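Local coordinates for protein activating signal cointegrator 1 complex subunit 2 (Homo sapiens, PDB 6YXQ) that binds polyubiquitin chains and brings the ASCC3 helicase and ALKBH3 to sites of DNA damage, and also takes part in rescuing stalled ribosomes, at residues Ser148-Gly151 with Glu152-Asn156; Lys80-Cys83 with Gln84-Asp88; Leu129-Leu132 with Arg133-Thr136; Lys138-Lys141 with Asp142-Ile145; Pro192-Tyr195 with Ser196-Asp199. All coordinates share one frame; numbering follows the deposited sequence.

Contact 1: residues Ser148-Gly151 with Glu152-Asn156; sequences SAFG and EILYN
Phe150 and Leu154, one turn apart on helix 147-156, make the main side-chain contact here, a CH-pi interaction. Leu154 CG stands 3.9 Å from the centroid of the Phe150 ring and 21° off its normal, which places it over a face but shifted toward the rim. The two methyls spread over the far half of the ring: Leu154 CD1 approaches Phe150 CZ to 3.3 Å and Leu154 CD2 comes within 3.5 Å of Phe150 CE1. Although the CB of Phe150 points away from 152-156, its CG is anti to the backbone N (chi1 161°), and this turn brings the ring back to the leucine.

Van der Waals contact of a side chain with the backbone comes next: Ile153 CG1 lies 3.5 Å from Ala149 O.

The backbone bonds are those of an alpha-helix: Ile153 N to Ala149 O at 3.0 Å, Leu154 N to Phe150 O at 2.9 Å and Tyr155 N to Gly151 O at 3.0 Å, whereas Glu152 N to Ser148 O is weak.

Phe150, Ile153 and Leu154 all pack on Trp82 of helix 78-87. Phe150 and Leu154 also reach helix 177-190, at Asn186 and Ile187, and the Tyr155 ring meets Tyr194 of helix 193-216.

Contact 2: residues Lys80-Cys83 with Gln84-Asp88; sequences KFWC and QVIFD
Phe81 presents one ring face to Val85, whose CG1 methyl lies 3.7 Å from the ring centroid and 21° off the normal, a CH-pi contact displaced toward the rim. The Trp82 ring has Phe81 CE2 over one face, Ile86 CG1 at its edge, 4.2 Å from Trp82 CE3, and Val85 CG2 approaching obliquely, 3.4 Å from the same CE3. On the Phe87 ring, a face carries Ile86 CG2, 3.8 Å above the plane and over its centre, while Cys83 O lies at the edge, 3.2 Å from Phe87 CD2.

Val85 therefore serves both large rings with different branches. At chi1 -52°, CG1 is anti to the carbonyl carbon and meets Phe81, and CG2, held between the backbone N and the carbonyl carbon, meets Trp82.

Backbone bonds run i to i+4 throughout, from Gln84 N to Lys80 O (3.0 Å) through to Phe87 N to Cys83 O (3.0 Å). Beyond the two segments, Phe81 forms a cation-pi pair with Arg133, and Gln84 OE1 accepts from Ala37 N.

The backbone of Asp88 is no longer helical, and the residue is the N-cap of the next helix: its OD1 bonds Thr90 OG1 and, weakly, Leu91 N. Asp88 is thus a one-residue link between the consecutive helices 78-87 and 89-101, with a side-chain N-cap.

Contact 3: residues Leu129-Leu132 with Arg133-Thr136; sequences LTFL and RMST
Phe131 and Met134, a selenomethionine, cross at a slant in the C-terminal turns of helix 114-135, Thr136 being the first residue past its end. The terminal methyl does the touching: Met134 CE is 3.9 Å from the centroid of the Phe131 ring, over one face and displaced toward the rim, in a CH-pi contact whose nearest ring atom is Phe131 CD1 at 3.6 Å. The chain of Met134 bends at its last torsion (chi3 -81°), which swings CE back toward this ring. Thr130 lies alongside Met134 and points the same way, its CG2 3.9 Å from Met134 CE, so that the methyl is touched by residues three and four positions back along the helix.

Leu132 and Thr136 also run side by side, with Leu132 CD2 3.3 Å from Thr136 OG1. Arg133, extended from CG to NE, leads away from 129-132 and ends in a salt bridge to Glu139. Leu129, Leu132 and Arg133 pack on Gly168, Leu171 and Phe167 of the ASCC3 chain, respectively, which places this end of the helix at the interface between the two proteins.

The i to i+4 backbone bonds run on through Thr136 N to Leu132 O, although Thr136 has itself left the helix, and two hydroxyls join at that last carbonyl. Leu132 O thus accepts three hydrogen bonds, from Thr136 N at 3.0 Å, from Ser135 OG at 2.7 Å and from Thr136 OG1 at 2.6 Å. Ser135 OG comes in from the flank, at a C=O...O angle of 109°, whereas Thr136 OG1 stands above the carbonyl plane of Leu132, 36° out of it.

Contact 4: residues Lys138-Lys141 with Asp142-Ile145; sequences KESK and DHFI
Ser140 and His143 face each other across a turn in which Ser140 N gives a nearly straight hydrogen bond to His143 O (3.1 Å, 170°), while the return bond from His143 N to Ser140 O is weak. Lys141 and Asp142 between them have the phi/psi values of a type I beta turn, and 138-145 forms a hairpin-like loop between helices 114-135 and 147-156.

Among the side chains, Lys138 and Phe144 lie side by side and point the same way. Lys138 CD touches Phe144 CB at 3.3 Å, and the end of the lysine follows the ring obliquely, with Lys138 NZ 3.6 Å from Phe144 CD2. Phe144 CG sits between its backbone N and carbonyl carbon (chi1 68°), a torsion that turns the ring over the loop; there Phe144 CD1 comes within 3.4 Å of Lys141 O.

The loop meets the rest of the fold through backbone bonds of Phe144 with Leu10 and of Ile145 with His137, and the His143 ring meets His78. The Ser140 hydroxyl lies at the edge of the imidazole, near its plane, with OG 4.2 Å from His143 CD2.

Contact 5: residues Pro192-Tyr195 with Ser196-Asp199; sequences PSYY and SDLD
Tyr194 O receives the shortest backbone bond between the two segments, from Leu198 N at 2.6 Å, with an N-H...O angle of 174°. The bonds next to it are of the same i to i+4 kind: Asp197 N to Ser193 O at 2.9 Å and Asp199 N to Tyr195 O at 2.7 Å. Together they belong to the opening turns of helix 193-216.

The side chains of Tyr194 and Asp197 lie alongside each other and point the same way, with ring and carboxylate planes 85° apart. Asp197 OD2 approaches the tyrosine at CD1, 3.9 Å away and obliquely. With CG anti to the carbonyl carbon (chi1 -74°), the Tyr194 ring runs beside the Asp197 side chain, and its hydroxyl bonds Phe160 O. The other carboxylate oxygen, Asp197 OD1, is hydrogen-bonded to Tyr155 OH, which ties the start of this helix to the end of helix 147-156.

Other side chains rest on carbonyls of the preceding turn. Ser196 CB lies 3.4 Å from Ser193 O, and Leu198 CB sits close to Tyr195 O. Asp197 stands in the first turns, where its negative charge may interact favourably with the helix N-terminus.

Tyr195 and Leu198 both pack on Thr273 of helix 271-275. Asp199 leads away from 192-195, its OD2 forming a salt bridge with Lys276 NZ and its OD1 a hydrogen bond with His277 NE2.

How the contacts relate
In chain order the contacts run 2, 3, 4, 1 and 5, all in the helical N-terminal part of the protein. Contacts 1 to 4 form one cluster, centres 13 to 16 Å apart, in which every pair touches: contact 2 on helix 78-87, contact 3 at the end of helix 114-135, contact 4 in the following loop and contact 1 on helix 147-156. Trp82 meets residues of the other three. Contact 5, on helix 193-216, touches contact 1 alone and lies about 10, 9 and 13 Å from contacts 2, 3 and 4 (nearest atoms). Contacts 3 and 4 also reach the ASCC3 chain, so the cluster borders the interface with that partner.

Contact 1: residues Ser148-Gly151 with Glu152-Asn156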
# COMPACT_ATOMS: atom_id res chain seq x y z
N SER B 148 19.95 -13.24 11.11
CA SER B 148 21.01 -12.39 10.53
C SER B 148 20.97 -12.40 9.01
O SER B 148 21.14 -11.36 8.37
CB SER B 148 22.39 -12.82 11.06
OG SER B 148 22.49 -14.22 11.28
N ALA B 149 20.78 -13.58 8.43
CA ALA B 149 20.65 -13.68 6.98
C ALA B 149 19.37 -13.03 6.48
O ALA B 149 19.34 -12.44 5.38
CB ALA B 149 20.70 -15.15 6.57
N PHE B 150 18.30 -13.12 7.27
CA PHE B 150 17.00 -12.59 6.85
C PHE B 150 17.05 -11.08 6.68
O PHE B 150 16.62 -10.55 5.65
CB PHE B 150 15.94 -13.02 7.88
CG PHE B 150 14.68 -12.21 7.83
CD1 PHE B 150 13.78 -12.35 6.78
CD2 PHE B 150 14.37 -11.32 8.85
CE1 PHE B 150 12.60 -11.61 6.75
CE2 PHE B 150 13.21 -10.58 8.82
CZ PHE B 150 12.32 -10.73 7.77
N GLY B 151 17.60 -10.36 7.67
CA GLY B 151 17.67 -8.91 7.56
C GLY B 151 18.60 -8.45 6.45
O GLY B 151 18.35 -7.42 5.81
N GLU B 152 19.68 -9.19 6.22
CA GLU B 152 20.53 -8.93 5.07
C GLU B 152 19.71 -9.00 3.79
O GLU B 152 19.75 -8.07 2.97
CB GLU B 152 21.69 -9.92 5.03
CG GLU B 152 22.97 -9.38 4.40
CD GLU B 152 24.20 -10.15 4.83
OE1 GLU B 152 25.30 -9.54 4.88
OE2 GLU B 152 24.07 -11.36 5.11
N ILE B 153 18.93 -10.07 3.62
CA ILE B 153 18.07 -10.20 2.44
C ILE B 153 17.15 -8.99 2.32
O ILE B 153 17.02 -8.37 1.25
CB ILE B 153 17.26 -11.50 2.51
CG1 ILE B 153 18.11 -12.71 2.15
CG2 ILE B 153 16.04 -11.41 1.60
CD1 ILE B 153 17.49 -14.02 2.58
N LEU B 154 16.48 -8.65 3.43
CA LEU B 154 15.49 -7.58 3.46
C LEU B 154 16.05 -6.25 3.01
O LEU B 154 15.65 -5.71 1.96
CB LEU B 154 14.90 -7.41 4.84
CG LEU B 154 14.00 -8.49 5.39
CD1 LEU B 154 12.98 -7.81 6.28
CD2 LEU B 154 13.35 -9.22 4.24
N TYR B 155 16.96 -5.68 3.83
CA TYR B 155 17.65 -4.48 3.40
C TYR B 155 18.14 -4.62 1.99
O TYR B 155 18.20 -3.65 1.28
CB TYR B 155 18.83 -4.11 4.31
CG TYR B 155 19.35 -2.69 4.08
CD1 TYR B 155 20.18 -2.34 3.00
CD2 TYR B 155 18.98 -1.69 4.96
CE1 TYR B 155 20.62 -1.02 2.84
CE2 TYR B 155 19.42 -0.38 4.80
CZ TYR B 155 20.24 -0.05 3.75
OH TYR B 155 20.68 1.25 3.60
N ASN B 156 18.54 -5.75 1.56
CA ASN B 156 19.53 -5.50 0.51
C ASN B 156 19.11 -5.96 -0.86
O ASN B 156 19.85 -5.78 -1.80
CB ASN B 156 20.87 -6.22 0.73
CG ASN B 156 21.90 -5.26 1.12
OD1 ASN B 156 22.13 -4.25 0.41
ND2 ASN B 156 22.51 -5.44 2.22

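Contact 2: residues Lys80-Cys83 with Gln84-Asp88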
# COMPACT_ATOMS: atom_id res chain seq x y z
N LYS B 80 10.05 -21.25 -2.90
CA LYS B 80 9.96 -20.64 -4.22
C LYS B 80 9.46 -19.20 -4.17
O LYS B 80 9.86 -18.38 -5.01
CB LYS B 80 9.07 -21.49 -5.14
CG LYS B 80 9.47 -22.97 -5.14
CD LYS B 80 8.45 -23.87 -5.83
CE LYS B 80 8.22 -25.19 -5.08
NZ LYS B 80 9.39 -26.11 -5.00
N PHE B 81 8.61 -18.86 -3.19
CA PHE B 81 8.18 -17.48 -3.02
C PHE B 81 9.36 -16.58 -2.68
O PHE B 81 9.51 -15.48 -3.22
CB PHE B 81 7.11 -17.37 -1.93
CG PHE B 81 6.94 -15.98 -1.37
CD1 PHE B 81 6.18 -15.04 -2.04
CD2 PHE B 81 7.53 -15.62 -0.17
CE1 PHE B 81 6.01 -13.76 -1.53
CE2 PHE B 81 7.37 -14.34 0.35
CZ PHE B 81 6.61 -13.41 -0.33
N TRP B 82 10.21 -17.04 -1.76
CA TRP B 82 11.36 -16.24 -1.36
C TRP B 82 12.37 -16.13 -2.50
O TRP B 82 12.96 -15.06 -2.70
CB TRP B 82 12.00 -16.83 -0.10
CG TRP B 82 11.40 -16.29 1.15
CD1 TRP B 82 10.58 -16.95 2.03
CD2 TRP B 82 11.57 -14.97 1.68
NE1 TRP B 82 10.23 -16.11 3.07
CE2 TRP B 82 10.82 -14.89 2.87
CE3 TRP B 82 12.28 -13.84 1.25
CZ2 TRP B 82 10.77 -13.73 3.65
CZ3 TRP B 82 12.22 -12.69 2.02
CH2 TRP B 82 11.47 -12.64 3.20
N CYS B 83 12.58 -17.21 -3.25
CA CYS B 83 13.40 -17.13 -4.45
C CYS B 83 12.88 -16.05 -5.38
O CYS B 83 13.64 -15.20 -5.87
CB CYS B 83 13.42 -18.48 -5.18
SG CYS B 83 14.42 -19.75 -4.40
N GLN B 84 11.57 -16.06 -5.64
CA GLN B 84 10.98 -15.08 -6.55
C GLN B 84 11.22 -13.66 -6.04
O GLN B 84 11.70 -12.80 -6.79
CB GLN B 84 9.49 -15.37 -6.73
CG GLN B 84 8.85 -14.64 -7.90
CD GLN B 84 9.26 -15.21 -9.25
OE1 GLN B 84 9.76 -16.33 -9.33
NE2 GLN B 84 9.05 -14.44 -10.30
N VAL B 85 10.92 -13.41 -4.76
CA VAL B 85 11.01 -12.04 -4.24
C VAL B 85 12.45 -11.56 -4.22
O VAL B 85 12.73 -10.37 -4.43
CB VAL B 85 10.37 -11.93 -2.84
CG1 VAL B 85 8.96 -12.48 -2.85
CG2 VAL B 85 11.21 -12.59 -1.78
N ILE B 86 13.40 -12.46 -3.99
CA ILE B 86 14.79 -12.02 -3.93
C ILE B 86 15.34 -11.76 -5.32
O ILE B 86 16.06 -10.78 -5.54
CB ILE B 86 15.62 -13.05 -3.15
CG1 ILE B 86 15.20 -13.07 -1.68
CG2 ILE B 86 17.11 -12.76 -3.28
CD1 ILE B 86 15.98 -14.04 -0.83
N PHE B 87 15.00 -12.61 -6.30
CA PHE B 87 15.73 -12.60 -7.56
C PHE B 87 14.99 -11.94 -8.71
O PHE B 87 15.63 -11.62 -9.72
CB PHE B 87 16.12 -14.03 -7.95
CG PHE B 87 17.16 -14.63 -7.04
CD1 PHE B 87 18.50 -14.27 -7.17
CD2 PHE B 87 16.81 -15.53 -6.05
CE1 PHE B 87 19.45 -14.80 -6.33
CE2 PHE B 87 17.76 -16.06 -5.22
CZ PHE B 87 19.08 -15.70 -5.36
N ASP B 88 13.68 -11.70 -8.60
CA ASP B 88 12.91 -11.05 -9.64
C ASP B 88 12.83 -9.56 -9.33
O ASP B 88 12.10 -9.16 -8.42
CB ASP B 88 11.52 -11.66 -9.75
CG ASP B 88 10.75 -11.14 -10.96
OD1 ASP B 88 11.13 -10.09 -11.51
OD2 ASP B 88 9.77 -11.79 -11.35

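Contact 3: residues Leu129-Leu132 with Arg133-Thr136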
# COMPACT_ATOMS: atom_id res chain seq x y z
N LEU B 129 -0.73 -8.74 2.31
CA LEU B 129 -0.34 -10.11 2.67
C LEU B 129 1.06 -10.44 2.19
O LEU B 129 1.82 -11.13 2.88
CB LEU B 129 -1.36 -11.12 2.14
CG LEU B 129 -2.78 -10.93 2.67
CD1 LEU B 129 -3.78 -11.35 1.62
CD2 LEU B 129 -2.99 -11.69 3.96
N THR B 130 1.43 -9.97 0.99
CA THR B 130 2.79 -10.15 0.50
C THR B 130 3.80 -9.51 1.45
O THR B 130 4.83 -10.12 1.81
CB THR B 130 2.92 -9.54 -0.89
OG1 THR B 130 1.90 -10.09 -1.73
CG2 THR B 130 4.28 -9.84 -1.48
N PHE B 131 3.53 -8.28 1.88
CA PHE B 131 4.48 -7.63 2.78
C PHE B 131 4.53 -8.32 4.13
O PHE B 131 5.59 -8.38 4.76
CB PHE B 131 4.17 -6.14 2.89
CG PHE B 131 4.79 -5.34 1.80
CD1 PHE B 131 6.15 -5.04 1.84
CD2 PHE B 131 4.05 -4.94 0.70
CE1 PHE B 131 6.74 -4.32 0.81
CE2 PHE B 131 4.64 -4.23 -0.34
CZ PHE B 131 5.99 -3.91 -0.28
N LEU B 132 3.40 -8.88 4.59
CA LEU B 132 3.43 -9.70 5.80
C LEU B 132 4.36 -10.90 5.62
O LEU B 132 5.16 -11.22 6.51
CB LEU B 132 2.02 -10.18 6.14
CG LEU B 132 1.69 -10.39 7.61
CD1 LEU B 132 0.22 -10.68 7.73
CD2 LEU B 132 2.50 -11.50 8.25
N ARG B 133 4.22 -11.60 4.49
CA ARG B 133 5.06 -12.77 4.26
C ARG B 133 6.53 -12.40 4.32
O ARG B 133 7.34 -13.12 4.92
CB ARG B 133 4.73 -13.42 2.92
CG ARG B 133 5.09 -14.89 2.89
CD ARG B 133 4.50 -15.60 1.70
NE ARG B 133 4.76 -17.04 1.79
CZ ARG B 133 4.56 -17.90 0.80
NH1 ARG B 133 4.08 -17.47 -0.36
NH2 ARG B 133 4.82 -19.18 0.98
N MSE B 134 6.90 -11.27 3.71
CA MSE B 134 8.31 -10.89 3.69
C MSE B 134 8.81 -10.33 5.02
O MSE B 134 9.99 -10.41 5.33
CB MSE B 134 8.57 -9.88 2.58
CG MSE B 134 8.26 -10.40 1.21
SE MSE B 134 8.84 -9.12 -0.14
CE MSE B 134 7.37 -7.88 -0.10
N SER B 135 7.90 -9.76 5.81
CA SER B 135 8.28 -9.29 7.14
C SER B 135 8.48 -10.45 8.10
O SER B 135 9.26 -10.34 9.05
CB SER B 135 7.22 -8.34 7.68
OG SER B 135 5.98 -9.01 7.80
N THR B 136 7.78 -11.57 7.88
CA THR B 136 7.94 -12.74 8.74
C THR B 136 9.19 -13.53 8.36
O THR B 136 9.38 -13.87 7.19
CB THR B 136 6.72 -13.65 8.67
OG1 THR B 136 5.52 -12.86 8.56
CG2 THR B 136 6.64 -14.54 9.91

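Contact 4: residues Lys138-Lys141 with Asp142-Ile145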
# COMPACT_ATOMS: atom_id res chain seq x y z
N LYS B 138 9.79 -16.41 10.16
CA LYS B 138 9.44 -17.74 10.65
C LYS B 138 8.02 -18.05 10.16
O LYS B 138 7.07 -18.01 10.95
CB LYS B 138 9.53 -17.81 12.18
CG LYS B 138 10.87 -17.36 12.78
CD LYS B 138 11.98 -18.33 12.43
CE LYS B 138 13.28 -18.10 13.19
NZ LYS B 138 13.61 -19.25 14.08
N GLU B 139 7.88 -18.36 8.87
CA GLU B 139 6.56 -18.67 8.33
C GLU B 139 5.92 -19.83 9.08
O GLU B 139 4.72 -19.78 9.40
CB GLU B 139 6.65 -18.98 6.83
CG GLU B 139 5.28 -18.99 6.13
CD GLU B 139 5.37 -18.75 4.62
OE1 GLU B 139 4.63 -19.42 3.87
OE2 GLU B 139 6.16 -17.89 4.19
N SER B 140 6.69 -20.88 9.38
CA SER B 140 6.33 -21.90 10.36
C SER B 140 7.53 -22.82 10.58
O SER B 140 8.61 -22.62 10.01
CB SER B 140 5.10 -22.70 9.95
OG SER B 140 5.30 -23.40 8.74
N LYS B 141 7.31 -23.86 11.39
CA LYS B 141 8.40 -24.63 12.00
C LYS B 141 9.41 -25.13 10.98
O LYS B 141 10.62 -25.10 11.23
CB LYS B 141 7.82 -25.81 12.79
CG LYS B 141 6.57 -25.48 13.60
CD LYS B 141 5.68 -26.71 13.78
CE LYS B 141 4.23 -26.32 14.09
NZ LYS B 141 3.25 -27.08 13.25
N ASP B 142 8.94 -25.62 9.83
CA ASP B 142 9.87 -26.10 8.82
C ASP B 142 10.41 -24.97 7.96
O ASP B 142 11.55 -25.05 7.49
CB ASP B 142 9.18 -27.15 7.94
CG ASP B 142 8.72 -28.36 8.72
OD1 ASP B 142 8.12 -28.17 9.81
OD2 ASP B 142 8.94 -29.49 8.25
N HIS B 143 9.63 -23.92 7.76
CA HIS B 143 9.94 -22.88 6.78
C HIS B 143 10.29 -21.59 7.52
O HIS B 143 9.41 -20.82 7.90
CB HIS B 143 8.78 -22.71 5.84
CG HIS B 143 8.38 -23.97 5.15
ND1 HIS B 143 9.14 -24.54 4.14
CD2 HIS B 143 7.32 -24.79 5.33
CE1 HIS B 143 8.56 -25.64 3.72
NE2 HIS B 143 7.45 -25.82 4.43
N PHE B 144 11.58 -21.36 7.71
CA PHE B 144 12.05 -20.21 8.45
C PHE B 144 13.42 -19.80 7.93
O PHE B 144 14.07 -20.55 7.20
CB PHE B 144 12.07 -20.50 9.96
CG PHE B 144 13.12 -21.51 10.39
CD1 PHE B 144 12.95 -22.86 10.11
CD2 PHE B 144 14.24 -21.11 11.09
CE1 PHE B 144 13.90 -23.78 10.52
CE2 PHE B 144 15.19 -22.03 11.50
CZ PHE B 144 15.02 -23.37 11.21
N ILE B 145 13.85 -18.60 8.30
CA ILE B 145 15.11 -18.05 7.82
C ILE B 145 15.92 -17.55 9.01
O ILE B 145 15.37 -17.01 9.97
CB ILE B 145 14.89 -16.91 6.80
CG1 ILE B 145 13.99 -17.39 5.66
CG2 ILE B 145 16.21 -16.40 6.27
CD1 ILE B 145 13.75 -16.35 4.57

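Contact 5: residues Pro192-Tyr195 with Ser196-Asp199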
# COMPACT_ATOMS: atom_id res chain seq x y z
N PRO B 192 18.76 -3.70 11.97
CA PRO B 192 18.67 -2.38 12.61
C PRO B 192 19.21 -1.24 11.76
O PRO B 192 19.08 -0.08 12.17
CB PRO B 192 19.49 -2.55 13.89
CG PRO B 192 19.70 -4.04 14.04
CD PRO B 192 19.72 -4.57 12.66
N SER B 193 19.79 -1.52 10.60
CA SER B 193 20.34 -0.44 9.79
C SER B 193 19.25 0.43 9.18
O SER B 193 19.56 1.49 8.63
CB SER B 193 21.25 -1.00 8.69
OG SER B 193 22.48 -1.44 9.24
N TYR B 194 17.98 0.03 9.29
CA TYR B 194 16.89 0.89 8.88
C TYR B 194 16.82 2.15 9.74
O TYR B 194 16.52 3.24 9.24
CB TYR B 194 15.57 0.12 8.92
CG TYR B 194 15.45 -0.87 7.78
CD1 TYR B 194 15.52 -0.43 6.47
CD2 TYR B 194 15.30 -2.22 8.02
CE1 TYR B 194 15.42 -1.32 5.42
CE2 TYR B 194 15.20 -3.12 6.98
CZ TYR B 194 15.26 -2.66 5.68
OH TYR B 194 15.15 -3.54 4.63
N TYR B 195 17.10 2.01 11.04
CA TYR B 195 17.28 3.17 11.91
C TYR B 195 18.20 4.19 11.26
O TYR B 195 17.83 5.36 11.06
CB TYR B 195 17.85 2.73 13.26
CG TYR B 195 16.85 2.10 14.23
CD1 TYR B 195 15.78 2.83 14.72
CD2 TYR B 195 17.01 0.80 14.66
CE1 TYR B 195 14.89 2.26 15.61
CE2 TYR B 195 16.12 0.22 15.55
CZ TYR B 195 15.06 0.96 16.02
OH TYR B 195 14.18 0.39 16.91
N SER B 196 19.42 3.76 10.91
CA SER B 196 20.35 4.61 10.19
C SER B 196 19.72 5.16 8.92
O SER B 196 19.80 6.37 8.65
CB SER B 196 21.64 3.85 9.86
OG SER B 196 22.05 3.05 10.95
N ASP B 197 19.08 4.29 8.14
CA ASP B 197 18.33 4.75 6.97
C ASP B 197 17.42 5.91 7.36
O ASP B 197 17.52 7.02 6.82
CB ASP B 197 17.53 3.60 6.37
CG ASP B 197 18.31 2.82 5.34
OD1 ASP B 197 19.56 2.84 5.38
OD2 ASP B 197 17.66 2.19 4.47
N LEU B 198 16.56 5.66 8.36
CA LEU B 198 15.71 6.71 8.90
C LEU B 198 16.52 7.95 9.23
O LEU B 198 16.18 9.07 8.81
CB LEU B 198 14.99 6.19 10.15
CG LEU B 198 13.97 7.14 10.76
CD1 LEU B 198 12.97 7.53 9.71
CD2 LEU B 198 13.31 6.45 11.94
N ASP B 199 17.61 7.77 9.97
CA ASP B 199 18.52 8.87 10.27
C ASP B 199 18.84 9.67 9.01
O ASP B 199 18.52 10.86 8.91
CB ASP B 199 19.78 8.32 10.92
CG ASP B 199 20.65 9.40 11.53
OD1 ASP B 199 20.23 10.58 11.52
OD2 ASP B 199 21.75 9.07 12.01